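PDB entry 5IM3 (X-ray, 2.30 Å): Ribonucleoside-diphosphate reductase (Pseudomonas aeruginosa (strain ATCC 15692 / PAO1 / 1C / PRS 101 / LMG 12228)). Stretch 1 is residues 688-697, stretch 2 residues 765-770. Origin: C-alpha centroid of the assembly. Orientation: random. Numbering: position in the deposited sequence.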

ATOM      1  N   SER A 688     -34.278  31.029 -17.203  1.00 63.72           N
ATOM      2  CA  SER A 688     -35.332  30.089 -17.571  1.00 62.76           C
ATOM      3  C   SER A 688     -36.158  29.692 -16.354  1.00 62.38           C
ATOM      4  O   SER A 688     -37.382  29.541 -16.450  1.00 61.92           O
ATOM      5  N   MET A 689     -35.511  29.528 -15.197  1.00 62.14           N
ATOM      6  CA  MET A 689     -36.261  29.229 -13.982  1.00 62.08           C
ATOM      7  C   MET A 689     -37.083  30.429 -13.533  1.00 60.62           C
ATOM      8  O   MET A 689     -38.214  30.269 -13.061  1.00 59.77           O
ATOM      9  N   GLU A 690     -36.530  31.636 -13.664  1.00 57.81           N
ATOM     10  CA  GLU A 690     -37.282  32.836 -13.314  1.00 58.34           C
ATOM     11  C   GLU A 690     -38.537  32.963 -14.169  1.00 57.87           C
ATOM     12  O   GLU A 690     -39.589  33.391 -13.681  1.00 55.52           O
ATOM     13  N   ALA A 691     -38.445  32.598 -15.450  1.00 58.92           N
ATOM     14  CA  ALA A 691     -39.605  32.677 -16.330  1.00 59.61           C
ATOM     15  C   ALA A 691     -40.654  31.638 -15.948  1.00 57.94           C
ATOM     16  O   ALA A 691     -41.831  31.967 -15.761  1.00 56.92           O
ATOM     17  N   ILE A 692     -40.244  30.372 -15.831  1.00 56.72           N
ATOM     18  CA  ILE A 692     -41.174  29.327 -15.411  1.00 58.27           C
ATOM     19  C   ILE A 692     -41.790  29.678 -14.063  1.00 58.63           C
ATOM     20  O   ILE A 692     -42.995  29.507 -13.850  1.00 57.34           O
ATOM     21  N   SER A 693     -40.973  30.185 -13.138  1.00 63.23           N
ATOM     22  CA  SER A 693     -41.466  30.510 -11.802  1.00 68.65           C
ATOM     23  C   SER A 693     -42.568  31.558 -11.861  1.00 66.29           C
ATOM     24  O   SER A 693     -43.612  31.419 -11.213  1.00 64.96           O
ATOM     25  N   TYR A 694     -42.339  32.631 -12.621  1.00 65.56           N
ATOM     26  CA  TYR A 694     -43.349  33.671 -12.772  1.00 65.55           C
ATOM     27  C   TYR A 694     -44.662  33.080 -13.272  1.00 63.90           C
ATOM     28  O   TYR A 694     -45.729  33.328 -12.699  1.00 63.80           O
ATOM     29  N   TYR A 695     -44.595  32.279 -14.337  1.00 61.35           N
ATOM     30  CA  TYR A 695     -45.803  31.702 -14.917  1.00 60.36           C
ATOM     31  C   TYR A 695     -46.454  30.701 -13.971  1.00 58.46           C
ATOM     32  O   TYR A 695     -47.682  30.679 -13.831  1.00 58.65           O
ATOM     33  N   ALA A 696     -45.653  29.863 -13.314  1.00 54.63           N
ATOM     34  CA  ALA A 696     -46.215  28.897 -12.378  1.00 57.47           C
ATOM     35  C   ALA A 696     -46.932  29.606 -11.236  1.00 55.91           C
ATOM     36  O   ALA A 696     -48.069  29.265 -10.890  1.00 55.11           O
ATOM     37  N   ILE A 697     -46.286  30.613 -10.647  1.00 51.12           N
ATOM     38  CA  ILE A 697     -46.928  31.373  -9.581  1.00 52.71           C
ATOM     39  C   ILE A 697     -48.169  32.077 -10.113  1.00 54.49           C
ATOM     40  O   ILE A 697     -49.223  32.084  -9.466  1.00 53.04           O
ATOM     41  N   ASN A 765     -47.084  25.034  -2.404  1.00 46.83           N
ATOM     42  CA  ASN A 765     -45.819  24.896  -3.105  1.00 47.51           C
ATOM     43  C   ASN A 765     -46.122  24.579  -4.562  1.00 50.80           C
ATOM     44  O   ASN A 765     -47.107  23.898  -4.869  1.00 50.00           O
ATOM     45  N   ILE A 766     -45.276  25.084  -5.463  1.00 54.46           N
ATOM     46  CA  ILE A 766     -45.520  25.013  -6.900  1.00 56.22           C
ATOM     47  C   ILE A 766     -44.469  24.167  -7.609  1.00 56.01           C
ATOM     48  O   ILE A 766     -44.799  23.317  -8.441  1.00 54.79           O
ATOM     49  N   MET A 767     -43.192  24.405  -7.313  1.00 56.63           N
ATOM     50  CA  MET A 767     -42.101  23.940  -8.156  1.00 57.45           C
ATOM     51  C   MET A 767     -41.169  23.000  -7.405  1.00 55.18           C
ATOM     52  O   MET A 767     -40.880  23.199  -6.221  1.00 54.58           O
ATOM     53  N   ALA A 768     -40.697  21.981  -8.120  1.00 50.08           N
ATOM     54  CA  ALA A 768     -39.679  21.067  -7.624  1.00 48.79           C
ATOM     55  C   ALA A 768     -39.118  20.318  -8.822  1.00 45.34           C
ATOM     56  O   ALA A 768     -39.885  19.848  -9.667  1.00 44.68           O
ATOM     57  N   ILE A 769     -37.794  20.220  -8.902  1.00 40.11           N
ATOM     58  CA  ILE A 769     -37.125  19.544 -10.009  1.00 41.75           C
ATOM     59  C   ILE A 769     -36.742  18.154  -9.517  1.00 41.28           C
ATOM     60  O   ILE A 769     -35.778  17.986  -8.766  1.00 41.42           O
ATOM     61  N   ALA A 770     -37.494  17.160  -9.953  1.00 46.20           N
ATOM     62  CA  ALA A 770     -37.298  15.768  -9.597  1.00 46.12           C
ATOM     63  C   ALA A 770     -36.630  15.017 -10.736  1.00 47.56           C
ATOM     64  O   ALA A 770     -36.605  15.492 -11.876  1.00 48.86           O
TER

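Packing of the irregular segment 765-770 against the helical stretch 688-697, a contact of mostly apolar side chains, joined by the carbons of Ser693, with no hydrogen bond from one stretch to the other and 309 Å² of surface buried in total. The helix keeps its own backbone bonds, among them Ser693 N to Met689 O at 2.8 Å and Ala696 N to Ile692 O at 2.7 Å. Asn765 (chi1 m) lies out of reach of the helix, and its ND2 bonds to a residue flanking one of the stretches. Ile766 (m, m) points toward the helix and sets CG2 3.5 Å from CB of Ala696, whose own CA-to-CB bond points back; the small methyl goes with a close backbone approach, CA of Ala696 to CA of Ile766 being 6.8 Å. Met767 (m, t, p) is the center of the contact, with 95 Å² covered. The Met767 chain runs along the helix surface: its CG lies 4.3 Å from Ala696 CB, SD lies 3.6 Å from Ser693 CA and 3.7 Å from Ser693 CB, and CE reaches 3.4 Å from Met689 SD and 4.3 Å from Ile692 CG2. Ser693 (chi1 t) thus offers carbon to the sulfur, while its OG is hydrogen-bonded elsewhere in the structure. Ala768 is out of reach, whereas Met767 and Ile769 point toward the helix. Ile769 (m, t) extends CD1 to 3.8 Å from CE of Met689. That methionine leaves its CA sideways, with chi1 at -104° and chi3 at 131°, both between wells, yet its end comes nearer: SD makes the closest approach to Met767, and CE lies near both Ile769 and Met767. Ala770 is well clear. On the helix, Glu690 and Tyr694 (both chi1 t) point away from the segment, and both Glu690 carboxylate oxygens find hydrogen bonds elsewhere.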

ATOM      1  CB  SER A 688     -34.733  28.855 -18.246  1.00 61.03           C
ATOM      2  OG  SER A 688     -33.678  28.311 -17.474  1.00 59.75           O
ATOM      3  CB  MET A 689     -35.312  28.789 -12.867  1.00 63.34           C
ATOM      4  CG  MET A 689     -35.337  27.295 -12.605  1.00 63.86           C
ATOM      5  SD  MET A 689     -36.993  26.690 -12.238  1.00 64.56           S
ATOM      6  CE  MET A 689     -37.086  25.297 -13.356  1.00 64.70           C
ATOM      7  CB  GLU A 690     -36.396  34.071 -13.473  1.00 60.33           C
ATOM      8  CG  GLU A 690     -37.060  35.369 -13.041  1.00 62.15           C
ATOM      9  CD  GLU A 690     -36.217  36.594 -13.350  1.00 66.96           C
ATOM     10  OE1 GLU A 690     -35.161  36.447 -14.003  1.00 67.13           O
ATOM     11  OE2 GLU A 690     -36.614  37.707 -12.942  1.00 68.77           O
ATOM     12  CB  ALA A 691     -39.172  32.501 -17.784  1.00 60.64           C
ATOM     13  CB  ILE A 692     -40.458  27.962 -15.371  1.00 57.21           C
ATOM     14  CG1 ILE A 692     -39.961  27.587 -16.768  1.00 60.11           C
ATOM     15  CG2 ILE A 692     -41.391  26.879 -14.833  1.00 54.65           C
ATOM     16  CD1 ILE A 692     -39.110  26.337 -16.813  1.00 58.95           C
ATOM     17  CB  SER A 693     -40.316  31.003 -10.931  1.00 76.13           C
ATOM     18  OG  SER A 693     -40.815  31.636  -9.772  1.00 85.23           O
ATOM     19  CB  TYR A 694     -42.834  34.746 -13.730  1.00 67.23           C
ATOM     20  CG  TYR A 694     -43.684  35.992 -13.798  1.00 68.31           C
ATOM     21  CD1 TYR A 694     -44.802  36.050 -14.618  1.00 69.09           C
ATOM     22  CD2 TYR A 694     -43.359  37.120 -13.053  1.00 69.27           C
ATOM     23  CE1 TYR A 694     -45.577  37.189 -14.689  1.00 71.40           C
ATOM     24  CE2 TYR A 694     -44.128  38.266 -13.120  1.00 70.57           C
ATOM     25  CZ  TYR A 694     -45.236  38.293 -13.936  1.00 72.42           C
ATOM     26  OH  TYR A 694     -46.005  39.431 -14.006  1.00 77.06           O
ATOM     27  CB  TYR A 695     -45.463  31.047 -16.254  1.00 60.25           C
ATOM     28  CG  TYR A 695     -44.936  32.033 -17.267  1.00 61.99           C
ATOM     29  CD1 TYR A 695     -45.515  33.288 -17.393  1.00 64.18           C
ATOM     30  CD2 TYR A 695     -43.853  31.721 -18.081  1.00 61.98           C
ATOM     31  CE1 TYR A 695     -45.050  34.197 -18.300  1.00 65.27           C
ATOM     32  CE2 TYR A 695     -43.379  32.633 -18.996  1.00 64.24           C
ATOM     33  CZ  TYR A 695     -43.993  33.869 -19.088  1.00 65.58           C
ATOM     34  OH  TYR A 695     -43.543  34.787 -19.980  1.00 68.46           O
ATOM     35  CB  ALA A 696     -45.111  27.980 -11.847  1.00 54.36           C
ATOM     36  CB  ILE A 697     -45.923  32.360  -8.956  1.00 54.02           C
ATOM     37  CG1 ILE A 697     -44.825  31.583  -8.217  1.00 52.34           C
ATOM     38  CG2 ILE A 697     -46.637  33.330  -8.004  1.00 55.63           C
ATOM     39  CD1 ILE A 697     -43.714  32.445  -7.651  1.00 50.73           C
ATOM     40  CB  ASN A 765     -44.939  23.794  -2.483  1.00 45.90           C
ATOM     41  CG  ASN A 765     -44.370  24.189  -1.124  1.00 45.16           C
ATOM     42  OD1 ASN A 765     -43.231  24.649  -1.028  1.00 45.00           O
ATOM     43  ND2 ASN A 765     -45.160  24.001  -0.070  1.00 42.71           N
ATOM     44  CB  ILE A 766     -45.584  26.421  -7.531  1.00 58.92           C
ATOM     45  CG1 ILE A 766     -46.413  27.395  -6.689  1.00 59.07           C
ATOM     46  CG2 ILE A 766     -46.168  26.318  -8.931  1.00 59.21           C
ATOM     47  CD1 ILE A 766     -47.883  27.140  -6.728  1.00 60.71           C
ATOM     48  CB  MET A 767     -41.303  25.123  -8.687  1.00 61.47           C
ATOM     49  CG  MET A 767     -42.156  26.147  -9.402  1.00 65.66           C
ATOM     50  SD  MET A 767     -41.297  27.709  -9.567  1.00 69.27           S
ATOM     51  CE  MET A 767     -40.065  27.262 -10.786  1.00 70.03           C
ATOM     52  CB  ALA A 768     -40.257  20.091  -6.596  1.00 46.49           C
ATOM     53  CB  ILE A 769     -35.910  20.329 -10.514  1.00 43.01           C
ATOM     54  CG1 ILE A 769     -36.338  21.712 -11.009  1.00 42.21           C
ATOM     55  CG2 ILE A 769     -35.214  19.565 -11.638  1.00 40.97           C
ATOM     56  CD1 ILE A 769     -35.171  22.604 -11.422  1.00 46.34           C
ATOM     57  CB  ALA A 770     -38.645  15.115  -9.273  1.00 46.71           C
TER